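Local coordinates for protein L-lysine 6-oxidase (Marinomonas mediterranea, PDB 3WEU) that oxidises the side-chain amine of L-lysine with a cysteine tryptophylquinone cofactor, and kills bacteria through the hydrogen peroxide released, at residues K92-G104 with S113-S125. Residues are numbered along the deposited sequence; the frame is centred on the assembly and turned at random.
Sequences KKAAWYEFRELNG and SYSARGVPWRNAS. With SO4 (sulfate ion), chain C.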
loop_
_atom_site.group_PDB
_atom_site.type_symbol
_atom_site.label_atom_id
_atom_site.label_comp_id
_atom_site.label_asym_id
_atom_site.label_seq_id
_atom_site.Cartn_x
_atom_site.Cartn_y
_atom_site.Cartn_z
ATOM N N LYS A 92 -7.298 -20.104 -19.609
ATOM C CA LYS A 92 -8.459 -20.119 -18.698
ATOM C C LYS A 92 -8.131 -19.717 -17.299
ATOM O O LYS A 92 -8.987 -19.886 -16.395
ATOM C CB LYS A 92 -8.997 -21.542 -18.660
ATOM C CG LYS A 92 -9.938 -21.927 -19.757
ATOM C CD LYS A 92 -10.437 -23.294 -19.515
ATOM C CE LYS A 92 -11.541 -23.789 -20.432
ATOM N NZ LYS A 92 -12.035 -25.117 -19.977
ATOM N N LYS A 93 -6.909 -19.206 -17.056
ATOM C CA LYS A 93 -6.453 -19.046 -15.710
ATOM C C LYS A 93 -7.392 -18.096 -14.893
ATOM O O LYS A 93 -7.627 -18.316 -13.731
ATOM C CB LYS A 93 -5.065 -18.425 -15.629
ATOM C CG LYS A 93 -3.964 -19.239 -16.278
ATOM C CD LYS A 93 -2.623 -18.555 -15.977
ATOM C CE LYS A 93 -1.468 -19.378 -16.553
ATOM N NZ LYS A 93 -0.141 -18.876 -16.162
ATOM N N ALA A 94 -7.782 -16.979 -15.487
ATOM C CA ALA A 94 -8.596 -15.992 -14.755
ATOM C C ALA A 94 -9.997 -16.546 -14.366
ATOM O O ALA A 94 -10.637 -16.028 -13.477
ATOM C CB ALA A 94 -8.716 -14.680 -15.504
ATOM N N ALA A 95 -10.408 -17.588 -15.027
ATOM C CA ALA A 95 -11.679 -18.241 -14.818
ATOM C C ALA A 95 -11.605 -19.450 -13.897
ATOM O O ALA A 95 -12.646 -19.993 -13.536
ATOM C CB ALA A 95 -12.192 -18.683 -16.168
ATOM N N TRP A 96 -10.392 -19.870 -13.486
ATOM C CA TRP A 96 -10.262 -21.042 -12.666
ATOM C C TRP A 96 -10.237 -20.732 -11.167
ATOM O O TRP A 96 -10.406 -19.584 -10.697
ATOM C CB TRP A 96 -9.059 -21.899 -13.128
ATOM C CG TRP A 96 -9.187 -23.426 -12.730
ATOM C CD1 TRP A 96 -8.333 -24.149 -11.960
ATOM C CD2 TRP A 96 -10.254 -24.309 -13.078
ATOM N NE1 TRP A 96 -8.758 -25.412 -11.827
ATOM C CE2 TRP A 96 -9.966 -25.542 -12.478
ATOM C CE3 TRP A 96 -11.452 -24.159 -13.809
ATOM C CZ2 TRP A 96 -10.800 -26.636 -12.598
ATOM C CZ3 TRP A 96 -12.305 -25.232 -13.904
ATOM C CH2 TRP A 96 -11.961 -26.474 -13.330
ATOM N N TYR A 97 -10.042 -21.796 -10.412
ATOM C CA TYR A 97 -9.876 -21.702 -8.969
ATOM C C TYR A 97 -8.543 -21.120 -8.557
ATOM O O TYR A 97 -7.541 -21.277 -9.241
ATOM C CB TYR A 97 -9.959 -23.096 -8.359
ATOM C CG TYR A 97 -11.273 -23.777 -8.554
ATOM C CD1 TYR A 97 -12.343 -23.495 -7.674
ATOM C CD2 TYR A 97 -11.457 -24.734 -9.503
ATOM C CE1 TYR A 97 -13.562 -24.120 -7.794
ATOM C CE2 TYR A 97 -12.709 -25.368 -9.625
ATOM C CZ TYR A 97 -13.737 -25.019 -8.749
ATOM O OH TYR A 97 -14.908 -25.583 -8.767
ATOM N N GLU A 98 -8.524 -20.497 -7.400
ATOM C CA GLU A 98 -7.294 -20.084 -6.760
ATOM C C GLU A 98 -6.422 -21.357 -6.495
ATOM O O GLU A 98 -6.974 -22.418 -6.152
ATOM C CB GLU A 98 -7.632 -19.384 -5.428
ATOM C CG GLU A 98 -8.154 -17.959 -5.588
ATOM C CD GLU A 98 -8.197 -17.174 -4.268
ATOM O OE1 GLU A 98 -7.923 -17.732 -3.169
ATOM O OE2 GLU A 98 -8.489 -15.952 -4.349
ATOM N N PHE A 99 -5.099 -21.240 -6.639
ATOM C CA PHE A 99 -4.248 -22.368 -6.364
ATOM C C PHE A 99 -4.035 -22.535 -4.849
ATOM O O PHE A 99 -3.594 -21.644 -4.144
ATOM C CB PHE A 99 -2.893 -22.278 -7.094
ATOM C CG PHE A 99 -2.091 -23.567 -6.953
ATOM C CD1 PHE A 99 -2.453 -24.700 -7.666
ATOM C CD2 PHE A 99 -1.046 -23.636 -6.053
ATOM C CE1 PHE A 99 -1.774 -25.878 -7.517
ATOM C CE2 PHE A 99 -0.382 -24.839 -5.894
ATOM C CZ PHE A 99 -0.728 -25.926 -6.635
ATOM N N ARG A 100 -4.440 -23.703 -4.356
ATOM C CA ARG A 100 -4.238 -24.131 -3.001
ATOM C C ARG A 100 -3.570 -25.489 -2.877
ATOM O O ARG A 100 -4.179 -26.468 -2.349
ATOM C CB ARG A 100 -5.599 -24.168 -2.319
ATOM C CG ARG A 100 -6.061 -22.746 -2.017
ATOM C CD ARG A 100 -7.331 -22.841 -1.218
ATOM N NE ARG A 100 -7.823 -21.540 -0.755
ATOM C CZ ARG A 100 -8.852 -21.393 0.081
ATOM N NH1 ARG A 100 -9.548 -22.445 0.500
ATOM N NH2 ARG A 100 -9.191 -20.169 0.476
ATOM N N GLU A 101 -2.326 -25.564 -3.392
ATOM C CA GLU A 101 -1.599 -26.764 -3.347
ATOM C C GLU A 101 -2.394 -27.946 -3.888
ATOM O O GLU A 101 -2.871 -27.894 -5.038
ATOM C CB GLU A 101 -1.040 -26.949 -1.935
ATOM C CG GLU A 101 -0.203 -25.778 -1.478
ATOM C CD GLU A 101 -1.025 -24.589 -0.953
ATOM O OE1 GLU A 101 -1.887 -24.761 -0.054
ATOM O OE2 GLU A 101 -0.805 -23.502 -1.495
ATOM N N LEU A 102 -2.550 -29.004 -3.099
ATOM C CA LEU A 102 -3.115 -30.225 -3.612
ATOM C C LEU A 102 -4.640 -30.281 -3.568
ATOM O O LEU A 102 -5.243 -31.257 -4.067
ATOM C CB LEU A 102 -2.563 -31.407 -2.883
ATOM C CG LEU A 102 -1.262 -32.076 -3.274
ATOM C CD1 LEU A 102 -0.794 -32.141 -4.703
ATOM C CD2 LEU A 102 -0.221 -32.394 -2.255
ATOM N N ASN A 103 -5.252 -29.208 -3.057
ATOM C CA ASN A 103 -6.736 -29.188 -3.030
ATOM C C ASN A 103 -7.216 -29.118 -4.436
ATOM O O ASN A 103 -6.742 -28.283 -5.263
ATOM C CB ASN A 103 -7.247 -28.018 -2.231
ATOM C CG ASN A 103 -6.945 -28.170 -0.726
ATOM O OD1 ASN A 103 -7.527 -29.014 -0.014
ATOM N ND2 ASN A 103 -5.962 -27.448 -0.284
ATOM N N GLY A 104 -8.192 -29.969 -4.728
ATOM C CA GLY A 104 -8.708 -30.043 -6.068
ATOM C C GLY A 104 -8.210 -31.202 -6.840
ATOM O O GLY A 104 -8.762 -31.519 -7.862
ATOM N N SER A 113 -11.953 -32.886 -3.797
ATOM C CA SER A 113 -12.415 -32.061 -4.931
ATOM C C SER A 113 -12.383 -30.633 -4.567
ATOM O O SER A 113 -12.472 -30.259 -3.389
ATOM C CB SER A 113 -13.845 -32.429 -5.372
ATOM O OG SER A 113 -14.784 -31.894 -4.445
ATOM N N TYR A 114 -12.333 -29.770 -5.570
ATOM C CA TYR A 114 -12.324 -28.336 -5.296
ATOM C C TYR A 114 -13.579 -27.940 -4.473
ATOM O O TYR A 114 -13.501 -27.147 -3.517
ATOM C CB TYR A 114 -12.352 -27.518 -6.566
ATOM C CG TYR A 114 -11.087 -27.477 -7.382
ATOM C CD1 TYR A 114 -10.054 -26.668 -6.997
ATOM C CD2 TYR A 114 -10.957 -28.249 -8.541
ATOM C CE1 TYR A 114 -8.887 -26.607 -7.744
ATOM C CE2 TYR A 114 -9.790 -28.186 -9.315
ATOM C CZ TYR A 114 -8.766 -27.394 -8.896
ATOM O OH TYR A 114 -7.580 -27.216 -9.598
ATOM N N SER A 115 -14.744 -28.478 -4.861
ATOM C CA SER A 115 -15.990 -28.193 -4.035
ATOM C C SER A 115 -15.908 -28.710 -2.636
ATOM O O SER A 115 -16.199 -28.025 -1.713
ATOM C CB SER A 115 -17.211 -28.866 -4.631
ATOM O OG SER A 115 -17.453 -28.160 -5.820
ATOM N N ALA A 116 -15.541 -29.944 -2.459
ATOM C CA ALA A 116 -15.397 -30.413 -1.106
ATOM C C ALA A 116 -14.441 -29.614 -0.264
ATOM O O ALA A 116 -14.601 -29.586 0.950
ATOM C CB ALA A 116 -15.031 -31.875 -1.085
ATOM N N ARG A 117 -13.402 -29.015 -0.857
ATOM C CA ARG A 117 -12.408 -28.288 -0.111
ATOM C C ARG A 117 -12.716 -26.825 -0.002
ATOM O O ARG A 117 -11.933 -26.063 0.568
ATOM C CB ARG A 117 -11.011 -28.480 -0.763
ATOM C CG ARG A 117 -10.498 -29.907 -0.756
ATOM C CD ARG A 117 -10.555 -30.526 0.598
ATOM N NE ARG A 117 -9.516 -31.484 0.817
ATOM C CZ ARG A 117 -9.319 -32.064 1.989
ATOM N NH1 ARG A 117 -10.240 -31.934 2.906
ATOM N NH2 ARG A 117 -8.277 -32.855 2.196
ATOM N N GLY A 118 -13.837 -26.385 -0.567
ATOM C CA GLY A 118 -14.188 -24.984 -0.475
ATOM C C GLY A 118 -13.247 -24.036 -1.217
ATOM O O GLY A 118 -13.088 -22.874 -0.838
ATOM N N VAL A 119 -12.586 -24.512 -2.266
ATOM C CA VAL A 119 -11.624 -23.623 -2.931
ATOM C C VAL A 119 -12.343 -22.479 -3.662
ATOM O O VAL A 119 -13.213 -22.709 -4.435
ATOM C CB VAL A 119 -10.736 -24.391 -3.927
ATOM C CG1 VAL A 119 -9.632 -23.489 -4.476
ATOM C CG2 VAL A 119 -10.082 -25.553 -3.240
ATOM N N PRO A 120 -11.935 -21.254 -3.448
ATOM C CA PRO A 120 -12.623 -20.198 -4.173
ATOM C C PRO A 120 -12.223 -19.996 -5.629
ATOM O O PRO A 120 -11.080 -20.324 -6.047
ATOM C CB PRO A 120 -12.292 -18.942 -3.389
ATOM C CG PRO A 120 -11.076 -19.226 -2.648
ATOM C CD PRO A 120 -10.944 -20.738 -2.500
ATOM N N TRP A 121 -13.134 -19.403 -6.389
ATOM C CA TRP A 121 -12.878 -19.084 -7.773
ATOM C C TRP A 121 -12.036 -17.871 -7.780
ATOM O O TRP A 121 -12.231 -17.006 -6.926
ATOM C CB TRP A 121 -14.191 -18.738 -8.497
ATOM C CG TRP A 121 -15.054 -19.872 -8.745
ATOM C CD1 TRP A 121 -16.221 -20.149 -8.096
ATOM C CD2 TRP A 121 -14.829 -20.969 -9.661
ATOM N NE1 TRP A 121 -16.758 -21.333 -8.577
ATOM C CE2 TRP A 121 -15.939 -21.833 -9.565
ATOM C CE3 TRP A 121 -13.830 -21.274 -10.585
ATOM C CZ2 TRP A 121 -16.053 -23.022 -10.331
ATOM C CZ3 TRP A 121 -13.959 -22.451 -11.371
ATOM C CH2 TRP A 121 -15.076 -23.283 -11.263
ATOM N N ARG A 122 -11.091 -17.750 -8.732
ATOM C CA ARG A 122 -10.496 -16.469 -9.021
ATOM C C ARG A 122 -11.581 -15.481 -9.526
ATOM O O ARG A 122 -12.548 -15.923 -10.094
ATOM C CB ARG A 122 -9.393 -16.600 -10.057
ATOM C CG ARG A 122 -8.151 -17.281 -9.490
ATOM C CD ARG A 122 -7.294 -17.816 -10.665
ATOM N NE ARG A 122 -6.018 -18.351 -10.174
ATOM C CZ ARG A 122 -5.287 -19.245 -10.829
ATOM N NH1 ARG A 122 -5.616 -19.615 -12.088
ATOM N NH2 ARG A 122 -4.145 -19.665 -10.265
ATOM N N ASN A 123 -11.400 -14.188 -9.287
ATOM C CA ASN A 123 -12.382 -13.154 -9.735
ATOM C C ASN A 123 -13.795 -13.566 -9.270
ATOM O O ASN A 123 -14.753 -13.715 -10.061
ATOM C CB ASN A 123 -12.322 -13.011 -11.219
ATOM C CG ASN A 123 -10.942 -12.476 -11.653
ATOM O OD1 ASN A 123 -10.581 -11.364 -11.350
ATOM N ND2 ASN A 123 -10.170 -13.319 -12.351
ATOM N N ALA A 124 -13.855 -13.771 -7.960
ATOM C CA ALA A 124 -15.008 -14.424 -7.297
ATOM C C ALA A 124 -16.324 -13.586 -7.353
ATOM O O ALA A 124 -17.395 -14.137 -7.238
ATOM C CB ALA A 124 -14.630 -14.732 -5.850
ATOM N N SER A 125 -16.213 -12.292 -7.587
ATOM C CA SER A 125 -17.379 -11.425 -7.746
ATOM C C SER A 125 -18.079 -11.697 -9.087
ATOM O O SER A 125 -19.257 -11.431 -9.231
ATOM C CB SER A 125 -16.966 -9.971 -7.575
ATOM O OG SER A 125 -16.385 -9.477 -8.753
HETATM S S SO4 C . -4.325 -17.489 -6.971
HETATM O O1 SO4 C . -5.066 -17.516 -5.656
HETATM O O2 SO4 C . -5.252 -16.709 -7.896
HETATM O O3 SO4 C . -3.043 -16.707 -6.833
HETATM O O4 SO4 C . -3.928 -18.870 -7.497
HETATM O O HOH W 1 -16.486 -25.869 -6.772
HETATM O O HOH W 2 -10.998 -15.349 -5.407
HETATM O O HOH W 3 -9.163 -25.344 0.247
HETATM O O HOH W 4 -11.586 -23.874 2.284
HETATM O O HOH W 5 -6.163 -31.244 0.597
HETATM O O HOH W 6 -11.589 -31.280 -7.848
#
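The ring of Tyr97 lies between Tyr114 and Trp121, the middle layer of a three-ring stack within a cluster of four aromatic side chains that joins two stretches of the long connection between strand 80-91 and helix 129-134. On one face Trp121 lies nearly flat, its six-membered ring 3.8 Å from the Tyr97 ring, centroid to centroid. Tyr114 covers the opposite face in an offset stack with the planes only 7° apart. Beyond it, Gly104 CA sits 3.5 Å from the centroid of the Tyr114 ring, a CH-pi contact almost on the ring normal. Trp96 completes the cluster through two offset edge-to-face pairs, its edge turned to Tyr114 and the edge of Trp121 turned to its own six-membered ring. The Trp96 indole, its CG roughly trans to the backbone N (chi1 -156°), turns back toward residues 113-125, and NE1 donates near its ring plane to Tyr114 OH at 3.1 Å.

Backbone pairing illustrates how irregular loops can be held together without an extended sheet. A single beta bridge centres on Tyr97 and Trp121: Trp96 O accepts from Arg122 N, and Glu98 N donates to Pro120 O at 2.9 Å. Further along, Pro120 CD packs over the centre of the Arg100 guanidinium, whose NH1 reaches Arg117 O through water. At the other end Asn123 ND2 uses an in-plane lone pair of Ala94 O, while Asn123 OD1 accepts from the backbone N of Asp216.

Arg122 marks the polar edge. Extended from CG to NE, it carries its guanidinium over Tyr97 O, and NH1 donates to Lys93 O at 2.9 Å. A sulfate, probably from the crystallisation liquor, takes NE on O2; its O4 is gripped twice, by Arg122 NH2 and by Phe99 N, the latter a nearly straight 2.8 Å bond (177°).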